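Local coordinates for predicted protein (Acinetobacter sp. RUH2624, PDB 4MEA), which probably hydrolyses epoxides to diols as a secreted Cif-type epoxide hydrolase of the alpha/beta hydrolase fold, at residues P266-N277 / Q294-H305; P76-H85 / V315-F324. All blocks are in the same frame, centred on the assembly; numbering follows the deposited sequence. Where two conformers were deposited one is given.

Interaction 1 (P266-N277 / Q294-H305); sequences PSMALTGQKGVN and QYTAIILPDTGH
S267 and A269 bond through their backbones to T296 as two parallel strands, 267-272 and 295-300, run side by side. Seven backbone hydrogen bonds join them, from S267 N to Q294 O at one end to Q273 N to L300 O at the other.

The tightly packed part is 267-272, whose residues are buried. On one face L270 CD1 sits 3.9 Å from I298 CG2, the two side chains pointing the same way. M268 is extended through chi1 (176°) and chi2, which lays SD beside T296 CG2 and I298 CD1. On the other face Y295 CG stands anti to its backbone N (chi1 175°). This swings the ring along the strand, and OH comes 3.2 Å from A269 CB; that hydroxyl is hydrogen-bonded to V281 O.

The looser side is the edge strand, where T296 to I299 stay partly exposed, and the exposed P301 and D302. Bonds between the turns tie this end. D302 N donates a nearly straight one to Q273 OE1 (2.9 Å, 176°), and K274 N bonds to T303 O.

H305 follows, with NE2 hydrogen-bonded to D134 and ND1 to D158, consistent with the Asp-His-acid triad of alpha/beta hydrolase epoxide hydrolases. The two strands, with helix 279-288 between them in the chain, form the last beta-alpha-beta unit of the sheet. Strand 151-157 flanks 267-272, and helices 279-288 and 307-323 pack on the two faces.

Interaction 2 (P76-H85 / V315-F324); sequences PVMLSYMKDH and VEKSLSNFLF
Y81 and F324 form a T-shaped pair, and F324 also meets H85. The edge of F324 points at the face of Y81, with the planes at 78° and CE2 over the ring centre. H85 lies nearly parallel to F324 but slid apart, and its NE2 comes 3.2 Å from F324 CE1. The opposite face of F324 carries L323 CB. H85 ND1 is hydrogen-bonded to T59 O, which would limit rotation of the imidazole.

The polar contacts centre on E316. Its side chain is a knob in the hole made by P76, V77, S80 and Y81. CG is anti to the carbonyl carbon (chi1 -73°) and the chain runs on extended, which carries the carboxylate across to the helix 76-81. In one of the two conformers of S80, OE1 lies 3.2 Å from S80 OG, and that OG donates to P76 O. A tentative water bridge joins the same S80 OG to E316 OE2, the second leg long at 3.3 Å. The hydroxyl of Y81 reaches the other helix, with OH 2.9 Å from both E316 O and S320 OG. Within its own helix S320 OG donates to E316 O.

The apolar contacts are few. V77 CG1 meets L319 CD1 at 4.2 Å, the side chains crossing at about a right angle. L319 CD1 also lies near the edge of the Y81 ring.

The helix axes stay 10.9 Å apart and cross at -47°. At that spacing the contact depends on the reach and fit of E316, Y81 and F324, with apolar V77 and L319 on the sheet side.

In the fold
Both interactions belong to one alpha/beta hydrolase domain, and helix 307-323 connects them. It follows strand 295-300 in the chain and forms half of interaction 2. F322 CZ packs 3.4 Å from S267 C, and S318 and L319 lean on L270, so the helix has one side on the strands of interaction 1 and another on helix 75-81. Interaction 1 joins neighbours in the sheet and is held by regular backbone bonds. Interaction 2 brings together parts 230 residues apart, relies on side chains and buries less surface. Each has a buried inner part and an exposed end: the turns at P301 and D302, and the terminal F324.

Interaction 1 (P266-N277 / Q294-H305)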
loop_
_atom_site.group_PDB
_atom_site.type_symbol
_atom_site.label_atom_id
_atom_site.label_comp_id
_atom_site.label_asym_id
_atom_site.label_seq_id
_atom_site.Cartn_x
_atom_site.Cartn_y
_atom_site.Cartn_z
ATOM N N PRO A 266 9.036 -31.511 13.281
ATOM C CA PRO A 266 9.427 -31.273 11.893
ATOM C C PRO A 266 8.519 -30.211 11.271
ATOM O O PRO A 266 7.306 -30.223 11.493
ATOM C CB PRO A 266 9.195 -32.632 11.226
ATOM C CG PRO A 266 9.276 -33.629 12.361
ATOM C CD PRO A 266 8.669 -32.920 13.525
ATOM N N SER A 267 9.107 -29.298 10.510
ATOM C CA SER A 267 8.334 -28.248 9.867
ATOM C C SER A 267 8.811 -28.045 8.436
ATOM O O SER A 267 9.932 -28.417 8.082
ATOM C CB SER A 267 8.442 -26.946 10.651
ATOM O OG SER A 267 9.776 -26.473 10.676
ATOM N N MET A 268 7.946 -27.472 7.611
ATOM C CA MET A 268 8.295 -27.164 6.234
ATOM C C MET A 268 7.840 -25.761 5.861
ATOM O O MET A 268 6.737 -25.343 6.233
ATOM C CB MET A 268 7.668 -28.179 5.269
ATOM C CG MET A 268 7.910 -27.849 3.790
ATOM S SD MET A 268 7.629 -29.236 2.671
ATOM C CE MET A 268 5.867 -29.504 2.857
ATOM N N ALA A 269 8.707 -25.041 5.148
ATOM C CA ALA A 269 8.318 -23.855 4.398
ATOM C C ALA A 269 8.159 -24.284 2.949
ATOM O O ALA A 269 9.094 -24.798 2.336
ATOM C CB ALA A 269 9.365 -22.758 4.518
ATOM N N LEU A 270 6.957 -24.106 2.414
ATOM C CA LEU A 270 6.659 -24.504 1.045
ATOM C C LEU A 270 6.124 -23.276 0.321
ATOM O O LEU A 270 5.079 -22.737 0.680
ATOM C CB LEU A 270 5.643 -25.656 1.046
ATOM C CG LEU A 270 4.979 -26.102 -0.251
ATOM C CD1 LEU A 270 6.006 -26.596 -1.274
ATOM C CD2 LEU A 270 3.946 -27.199 0.051
ATOM N N THR A 271 6.862 -22.813 -0.680
ATOM C CA THR A 271 6.560 -21.528 -1.285
ATOM C C THR A 271 6.602 -21.602 -2.806
ATOM O O THR A 271 7.020 -22.609 -3.384
ATOM C CB THR A 271 7.573 -20.465 -0.841
ATOM O OG1 THR A 271 8.804 -20.672 -1.540
ATOM C CG2 THR A 271 7.820 -20.539 0.660
ATOM N N GLY A 272 6.169 -20.523 -3.448
ATOM C CA GLY A 272 6.216 -20.437 -4.893
ATOM C C GLY A 272 7.249 -19.425 -5.337
ATOM O O GLY A 272 7.263 -18.294 -4.860
ATOM N N GLN A 273 8.124 -19.841 -6.249
ATOM C CA GLN A 273 9.149 -18.963 -6.800
ATOM C C GLN A 273 8.591 -17.632 -7.303
ATOM O O GLN A 273 9.249 -16.595 -7.167
ATOM C CB GLN A 273 9.870 -19.674 -7.946
ATOM C CG GLN A 273 10.914 -18.838 -8.663
ATOM C CD GLN A 273 11.388 -19.505 -9.947
ATOM O OE1 GLN A 273 10.579 -19.980 -10.758
ATOM N NE2 GLN A 273 12.703 -19.559 -10.132
ATOM N N LYS A 274 7.393 -17.661 -7.897
ATOM C CA LYS A 274 6.776 -16.453 -8.466
ATOM C C LYS A 274 5.809 -15.769 -7.500
ATOM O O LYS A 274 5.136 -14.796 -7.864
ATOM C CB LYS A 274 6.033 -16.769 -9.774
ATOM C CG LYS A 274 6.940 -17.257 -10.901
ATOM C CD LYS A 274 8.050 -16.254 -11.176
ATOM C CE LYS A 274 8.921 -16.692 -12.354
ATOM N NZ LYS A 274 10.097 -15.789 -12.548
ATOM N N GLY A 275 5.736 -16.283 -6.278
ATOM C CA GLY A 275 4.904 -15.682 -5.252
ATOM C C GLY A 275 5.780 -14.908 -4.282
ATOM O O GLY A 275 6.563 -14.055 -4.689
ATOM N N VAL A 276 5.658 -15.212 -2.996
ATOM C CA VAL A 276 6.479 -14.561 -1.974
ATOM C C VAL A 276 7.908 -15.118 -2.016
ATOM O O VAL A 276 8.851 -14.479 -1.553
ATOM C CB VAL A 276 5.854 -14.714 -0.565
ATOM C CG1 VAL A 276 6.642 -13.897 0.461
ATOM C CG2 VAL A 276 4.398 -14.252 -0.602
ATOM N N ASN A 277 8.053 -16.313 -2.580
ATOM C CA ASN A 277 9.367 -16.865 -2.914
ATOM C C ASN A 277 10.166 -17.265 -1.660
ATOM O O ASN A 277 9.768 -18.170 -0.921
ATOM C CB ASN A 277 10.142 -15.876 -3.818
ATOM C CG ASN A 277 11.392 -16.485 -4.428
ATOM O OD1 ASN A 277 11.617 -17.692 -4.340
ATOM N ND2 ASN A 277 12.212 -15.649 -5.053
ATOM N N GLN A 294 15.290 -30.862 11.302
ATOM C CA GLN A 294 13.856 -31.153 11.213
ATOM C C GLN A 294 13.134 -30.282 10.182
ATOM O O GLN A 294 11.945 -30.479 9.915
ATOM C CB GLN A 294 13.191 -30.940 12.570
ATOM C CG GLN A 294 13.651 -31.860 13.673
ATOM C CD GLN A 294 12.905 -31.582 14.964
ATOM O OE1 GLN A 294 13.036 -30.504 15.554
ATOM N NE2 GLN A 294 12.096 -32.549 15.399
ATOM N N TYR A 295 13.859 -29.328 9.605
ATOM C CA TYR A 295 13.264 -28.294 8.755
ATOM C C TYR A 295 13.466 -28.548 7.258
ATOM O O TYR A 295 14.596 -28.729 6.790
ATOM C CB TYR A 295 13.849 -26.932 9.137
ATOM C CG TYR A 295 13.420 -25.777 8.256
ATOM C CD1 TYR A 295 12.090 -25.379 8.198
ATOM C CD2 TYR A 295 14.347 -25.070 7.499
ATOM C CE1 TYR A 295 11.691 -24.321 7.403
ATOM C CE2 TYR A 295 13.957 -23.995 6.706
ATOM C CZ TYR A 295 12.622 -23.630 6.662
ATOM O OH TYR A 295 12.208 -22.572 5.877
ATOM N N THR A 296 12.362 -28.552 6.517
ATOM C CA THR A 296 12.390 -28.703 5.065
ATOM C C THR A 296 11.941 -27.408 4.395
ATOM O O THR A 296 10.949 -26.798 4.793
ATOM C CB THR A 296 11.461 -29.842 4.600
ATOM O OG1 THR A 296 11.939 -31.091 5.107
ATOM C CG2 THR A 296 11.409 -29.912 3.082
ATOM N N ALA A 297 12.675 -26.993 3.372
ATOM C CA ALA A 297 12.329 -25.805 2.601
ATOM C C ALA A 297 12.213 -26.177 1.134
ATOM O O ALA A 297 13.167 -26.678 0.540
ATOM C CB ALA A 297 13.389 -24.736 2.778
ATOM N N ILE A 298 11.048 -25.930 0.549
ATOM C CA ILE A 298 10.844 -26.209 -0.864
ATOM C C ILE A 298 10.249 -24.997 -1.552
ATOM O O ILE A 298 9.208 -24.484 -1.143
ATOM C CB ILE A 298 9.931 -27.438 -1.075
ATOM C CG1 ILE A 298 10.614 -28.695 -0.527
ATOM C CG2 ILE A 298 9.570 -27.597 -2.561
ATOM C CD1 ILE A 298 9.753 -29.946 -0.571
ATOM N N ILE A 299 10.931 -24.517 -2.586
ATOM C CA ILE A 299 10.385 -23.442 -3.389
ATOM C C ILE A 299 9.996 -24.021 -4.749
ATOM O O ILE A 299 10.846 -24.512 -5.483
ATOM C CB ILE A 299 11.401 -22.309 -3.560
ATOM C CG1 ILE A 299 11.869 -21.792 -2.190
ATOM C CG2 ILE A 299 10.816 -21.181 -4.407
ATOM C CD1 ILE A 299 12.797 -20.578 -2.277
ATOM N N LEU A 300 8.712 -23.974 -5.083
ATOM C CA LEU A 300 8.253 -24.519 -6.358
ATOM C C LEU A 300 8.510 -23.546 -7.516
ATOM O O LEU A 300 8.081 -22.390 -7.475
ATOM C CB LEU A 300 6.773 -24.904 -6.289
ATOM C CG LEU A 300 6.361 -25.948 -5.247
ATOM C CD1 LEU A 300 4.864 -26.227 -5.354
ATOM C CD2 LEU A 300 7.161 -27.227 -5.429
ATOM N N PRO A 301 9.215 -24.016 -8.556
ATOM C CA PRO A 301 9.497 -23.171 -9.728
ATOM C C PRO A 301 8.235 -22.838 -10.532
ATOM O O PRO A 301 7.283 -23.624 -10.518
ATOM C CB PRO A 301 10.470 -24.022 -10.561
ATOM C CG PRO A 301 10.242 -25.431 -10.109
ATOM C CD PRO A 301 9.814 -25.359 -8.667
ATOM N N ASP A 302 8.240 -21.679 -11.196
ATOM C CA ASP A 302 7.173 -21.262 -12.110
ATOM C C ASP A 302 5.800 -21.251 -11.444
ATOM O O ASP A 302 4.779 -21.308 -12.130
ATOM C CB ASP A 302 7.128 -22.164 -13.347
ATOM C CG ASP A 302 8.405 -22.098 -14.166
ATOM O OD1 ASP A 302 8.990 -20.996 -14.273
ATOM O OD2 ASP A 302 8.826 -23.153 -14.695
ATOM N N THR A 303 5.792 -21.169 -10.116
ATOM C CA THR A 303 4.561 -21.217 -9.327
ATOM C C THR A 303 4.410 -19.936 -8.518
ATOM O O THR A 303 5.339 -19.514 -7.826
ATOM C CB THR A 303 4.553 -22.425 -8.356
ATOM O OG1 THR A 303 4.702 -23.637 -9.102
ATOM C CG2 THR A 303 3.237 -22.481 -7.542
ATOM N N GLY A 304 3.241 -19.318 -8.622
ATOM C CA GLY A 304 2.958 -18.095 -7.892
ATOM C C GLY A 304 2.370 -18.388 -6.521
ATOM O O GLY A 304 2.492 -19.494 -6.007
ATOM N N HIS A 305 1.712 -17.390 -5.944
ATOM C CA HIS A 305 1.171 -17.458 -4.587
ATOM C C HIS A 305 0.040 -18.480 -4.391
ATOM O O HIS A 305 -0.076 -19.099 -3.332
ATOM C CB HIS A 305 0.687 -16.062 -4.188
ATOM C CG HIS A 305 0.222 -15.962 -2.773
ATOM N ND1 HIS A 305 1.067 -16.150 -1.698
ATOM C CD2 HIS A 305 -0.997 -15.678 -2.254
ATOM C CE1 HIS A 305 0.385 -15.994 -0.576
ATOM N NE2 HIS A 305 -0.870 -15.711 -0.885
#

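Interaction 2 (P76-H85 / V315-F324)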
loop_
_atom_site.group_PDB
_atom_site.type_symbol
_atom_site.label_atom_id
_atom_site.label_comp_id
_atom_site.label_asym_id
_atom_site.label_seq_id
_atom_site.Cartn_x
_atom_site.Cartn_y
_atom_site.Cartn_z
ATOM N N PRO A 76 -8.590 -30.056 -4.078
ATOM C CA PRO A 76 -7.918 -31.122 -4.834
ATOM C C PRO A 76 -6.951 -31.947 -3.980
ATOM O O PRO A 76 -6.827 -33.152 -4.204
ATOM C CB PRO A 76 -7.185 -30.370 -5.957
ATOM C CG PRO A 76 -7.194 -28.937 -5.559
ATOM C CD PRO A 76 -8.378 -28.725 -4.672
ATOM N N VAL A 77 -6.297 -31.316 -3.007
ATOM C CA VAL A 77 -5.408 -32.034 -2.094
ATOM C C VAL A 77 -6.207 -32.927 -1.154
ATOM O O VAL A 77 -5.808 -34.057 -0.861
ATOM C CB VAL A 77 -4.553 -31.068 -1.241
ATOM C CG1 VAL A 77 -3.612 -31.850 -0.321
ATOM C CG2 VAL A 77 -3.771 -30.114 -2.138
ATOM N N MET A 78 -7.337 -32.407 -0.682
ATOM C CA MET A 78 -8.229 -33.161 0.186
ATOM C C MET A 78 -8.687 -34.436 -0.507
ATOM O O MET A 78 -8.683 -35.511 0.088
ATOM C CB MET A 78 -9.437 -32.309 0.565
ATOM C CG MET A 78 -9.105 -31.151 1.491
ATOM S SD MET A 78 -10.511 -30.059 1.745
ATOM C CE MET A 78 -11.522 -30.947 2.942
ATOM N N LEU A 79 -9.085 -34.311 -1.769
ATOM C CA LEU A 79 -9.550 -35.464 -2.528
ATOM C C LEU A 79 -8.429 -36.484 -2.714
ATOM O O LEU A 79 -8.656 -37.697 -2.659
ATOM C CB LEU A 79 -10.132 -35.024 -3.877
ATOM C CG LEU A 79 -11.454 -34.247 -3.774
ATOM C CD1 LEU A 79 -11.890 -33.722 -5.129
ATOM C CD2 LEU A 79 -12.534 -35.123 -3.178
ATOM N N SER A 80 -7.217 -35.977 -2.896
ATOM C CA SER A 80 -6.046 -36.821 -3.104
ATOM C C SER A 80 -5.681 -37.624 -1.860
ATOM O O SER A 80 -5.142 -38.724 -1.960
ATOM C CB SER A 80 -4.843 -35.972 -3.525
ATOM O OG SER A 80 -5.054 -35.362 -4.783
ATOM N N TYR A 81 -5.971 -37.073 -0.685
ATOM C CA TYR A 81 -5.542 -37.709 0.562
ATOM C C TYR A 81 -6.633 -38.476 1.316
ATOM O O TYR A 81 -6.330 -39.286 2.197
ATOM C CB TYR A 81 -4.912 -36.675 1.501
ATOM C CG TYR A 81 -3.609 -36.083 1.000
ATOM C CD1 TYR A 81 -2.916 -36.659 -0.059
ATOM C CD2 TYR A 81 -3.071 -34.947 1.589
ATOM C CE1 TYR A 81 -1.717 -36.115 -0.514
ATOM C CE2 TYR A 81 -1.874 -34.400 1.145
ATOM C CZ TYR A 81 -1.201 -34.987 0.096
ATOM O OH TYR A 81 -0.013 -34.435 -0.339
ATOM N N MET A 82 -7.893 -38.238 0.978
ATOM C CA MET A 82 -8.981 -38.726 1.828
ATOM C C MET A 82 -9.085 -40.251 1.904
ATOM O O MET A 82 -9.633 -40.787 2.865
ATOM C CB MET A 82 -10.323 -38.103 1.439
ATOM C CG MET A 82 -10.779 -38.400 0.021
ATOM S SD MET A 82 -12.415 -37.698 -0.265
ATOM C CE MET A 82 -12.773 -38.415 -1.865
ATOM N N LYS A 83 -8.556 -40.946 0.903
ATOM C CA LYS A 83 -8.525 -42.405 0.936
ATOM C C LYS A 83 -7.744 -42.913 2.150
ATOM O O LYS A 83 -8.112 -43.921 2.760
ATOM C CB LYS A 83 -7.909 -42.967 -0.349
ATOM C CG LYS A 83 -6.459 -42.546 -0.571
ATOM C CD LYS A 83 -5.878 -43.139 -1.843
ATOM C CE LYS A 83 -4.471 -42.611 -2.093
ATOM N NZ LYS A 83 -3.871 -43.168 -3.339
ATOM N N ASP A 84 -6.675 -42.205 2.504
ATOM C CA ASP A 84 -5.752 -42.667 3.542
ATOM C C ASP A 84 -5.766 -41.790 4.784
ATOM O O ASP A 84 -5.110 -42.116 5.770
ATOM C CB ASP A 84 -4.317 -42.696 3.006
ATOM C CG ASP A 84 -4.109 -43.744 1.939
ATOM O OD1 ASP A 84 -4.764 -44.805 2.011
ATOM O OD2 ASP A 84 -3.282 -43.508 1.030
ATOM N N HIS A 85 -6.484 -40.671 4.729
ATOM C CA HIS A 85 -6.427 -39.682 5.807
ATOM C C HIS A 85 -7.741 -38.967 6.010
ATOM O O HIS A 85 -8.439 -38.653 5.045
ATOM C CB HIS A 85 -5.348 -38.628 5.527
ATOM C CG HIS A 85 -3.956 -39.180 5.513
ATOM N ND1 HIS A 85 -3.197 -39.308 6.654
ATOM C CD2 HIS A 85 -3.199 -39.662 4.500
ATOM C CE1 HIS A 85 -2.028 -39.840 6.345
ATOM N NE2 HIS A 85 -2.002 -40.063 5.045
ATOM N N VAL A 315 2.513 -29.213 -4.961
ATOM C CA VAL A 315 2.130 -29.124 -3.556
ATOM C C VAL A 315 1.964 -30.527 -2.963
ATOM O O VAL A 315 2.515 -30.837 -1.904
ATOM C CB VAL A 315 0.806 -28.328 -3.363
ATOM C CG1 VAL A 315 0.317 -28.439 -1.932
ATOM C CG2 VAL A 315 0.978 -26.864 -3.761
ATOM N N GLU A 316 1.196 -31.364 -3.655
ATOM C CA GLU A 316 0.902 -32.717 -3.179
ATOM C C GLU A 316 2.178 -33.534 -3.000
ATOM O O GLU A 316 2.379 -34.183 -1.963
ATOM C CB GLU A 316 -0.094 -33.416 -4.121
ATOM C CG GLU A 316 -1.515 -32.876 -3.982
ATOM C CD GLU A 316 -2.392 -33.100 -5.212
ATOM O OE1 GLU A 316 -3.512 -32.543 -5.241
ATOM O OE2 GLU A 316 -1.969 -33.820 -6.144
ATOM N N LYS A 317 3.052 -33.489 -4.003
ATOM C CA LYS A 317 4.320 -34.199 -3.916
ATOM C C LYS A 317 5.144 -33.702 -2.728
ATOM O O LYS A 317 5.696 -34.504 -1.976
ATOM C CB LYS A 317 5.119 -34.084 -5.216
ATOM C CG LYS A 317 6.435 -34.846 -5.168
ATOM C CD LYS A 317 7.050 -35.035 -6.544
ATOM C CE LYS A 317 8.333 -35.854 -6.451
ATOM N NZ LYS A 317 8.851 -36.262 -7.790
ATOM N N SER A 318 5.215 -32.383 -2.556
ATOM C CA SER A 318 5.966 -31.797 -1.441
ATOM C C SER A 318 5.378 -32.167 -0.081
ATOM O O SER A 318 6.108 -32.514 0.850
ATOM C CB SER A 318 6.050 -30.269 -1.573
ATOM O OG SER A 318 6.636 -29.880 -2.806
ATOM N N LEU A 319 4.060 -32.085 0.046
ATOM C CA LEU A 319 3.422 -32.456 1.308
ATOM C C LEU A 319 3.547 -33.963 1.582
ATOM O O LEU A 319 3.827 -34.375 2.710
ATOM C CB LEU A 319 1.948 -32.045 1.324
ATOM C CG LEU A 319 1.566 -30.564 1.294
ATOM C CD1 LEU A 319 0.057 -30.446 1.091
ATOM C CD2 LEU A 319 1.999 -29.819 2.556
ATOM N N SER A 320 3.338 -34.781 0.554
ATOM C CA SER A 320 3.404 -36.233 0.727
ATOM C C SER A 320 4.781 -36.691 1.192
ATOM O O SER A 320 4.896 -37.518 2.101
ATOM C CB SER A 320 3.012 -36.950 -0.563
ATOM O OG SER A 320 1.628 -36.790 -0.801
ATOM N N ASN A 321 5.821 -36.141 0.572
ATOM C CA ASN A 321 7.197 -36.495 0.908
ATOM C C ASN A 321 7.592 -36.027 2.305
ATOM O O ASN A 321 8.352 -36.700 3.005
ATOM C CB ASN A 321 8.172 -35.918 -0.122
ATOM C CG ASN A 321 8.102 -36.632 -1.455
ATOM O OD1 ASN A 321 7.579 -37.745 -1.547
ATOM N ND2 ASN A 321 8.637 -35.999 -2.497
ATOM N N PHE A 322 7.080 -34.864 2.697
ATOM C CA PHE A 322 7.339 -34.327 4.026
ATOM C C PHE A 322 6.498 -34.998 5.112
ATOM O O PHE A 322 7.025 -35.375 6.163
ATOM C CB PHE A 322 7.070 -32.829 4.053
ATOM C CG PHE A 322 7.170 -32.225 5.420
ATOM C CD1 PHE A 322 8.402 -32.089 6.042
ATOM C CD2 PHE A 322 6.039 -31.778 6.078
ATOM C CE1 PHE A 322 8.499 -31.527 7.305
ATOM C CE2 PHE A 322 6.130 -31.208 7.334
ATOM C CZ PHE A 322 7.362 -31.083 7.948
ATOM N N LEU A 323 5.194 -35.118 4.867
ATOM C CA LEU A 323 4.254 -35.604 5.879
ATOM C C LEU A 323 4.311 -37.118 6.050
ATOM O O LEU A 323 4.260 -37.626 7.170
ATOM C CB LEU A 323 2.815 -35.194 5.540
ATOM C CG LEU A 323 2.445 -33.717 5.651
ATOM C CD1 LEU A 323 0.951 -33.520 5.416
ATOM C CD2 LEU A 323 2.857 -33.188 7.025
ATOM N N PHE A 324 4.405 -37.827 4.929
ATOM C CA PHE A 324 4.378 -39.285 4.922
ATOM C C PHE A 324 5.742 -39.841 4.494
ATOM O O PHE A 324 6.578 -40.204 5.321
ATOM C CB PHE A 324 3.301 -39.797 3.949
ATOM C CG PHE A 324 2.038 -38.956 3.910
ATOM C CD1 PHE A 324 1.422 -38.535 5.072
ATOM C CD2 PHE A 324 1.468 -38.601 2.695
ATOM C CE1 PHE A 324 0.257 -37.766 5.024
ATOM C CE2 PHE A 324 0.305 -37.835 2.640
ATOM C CZ PHE A 324 -0.299 -37.420 3.805
HETATM O O HOH W 1 -3.965 -36.237 -7.138
#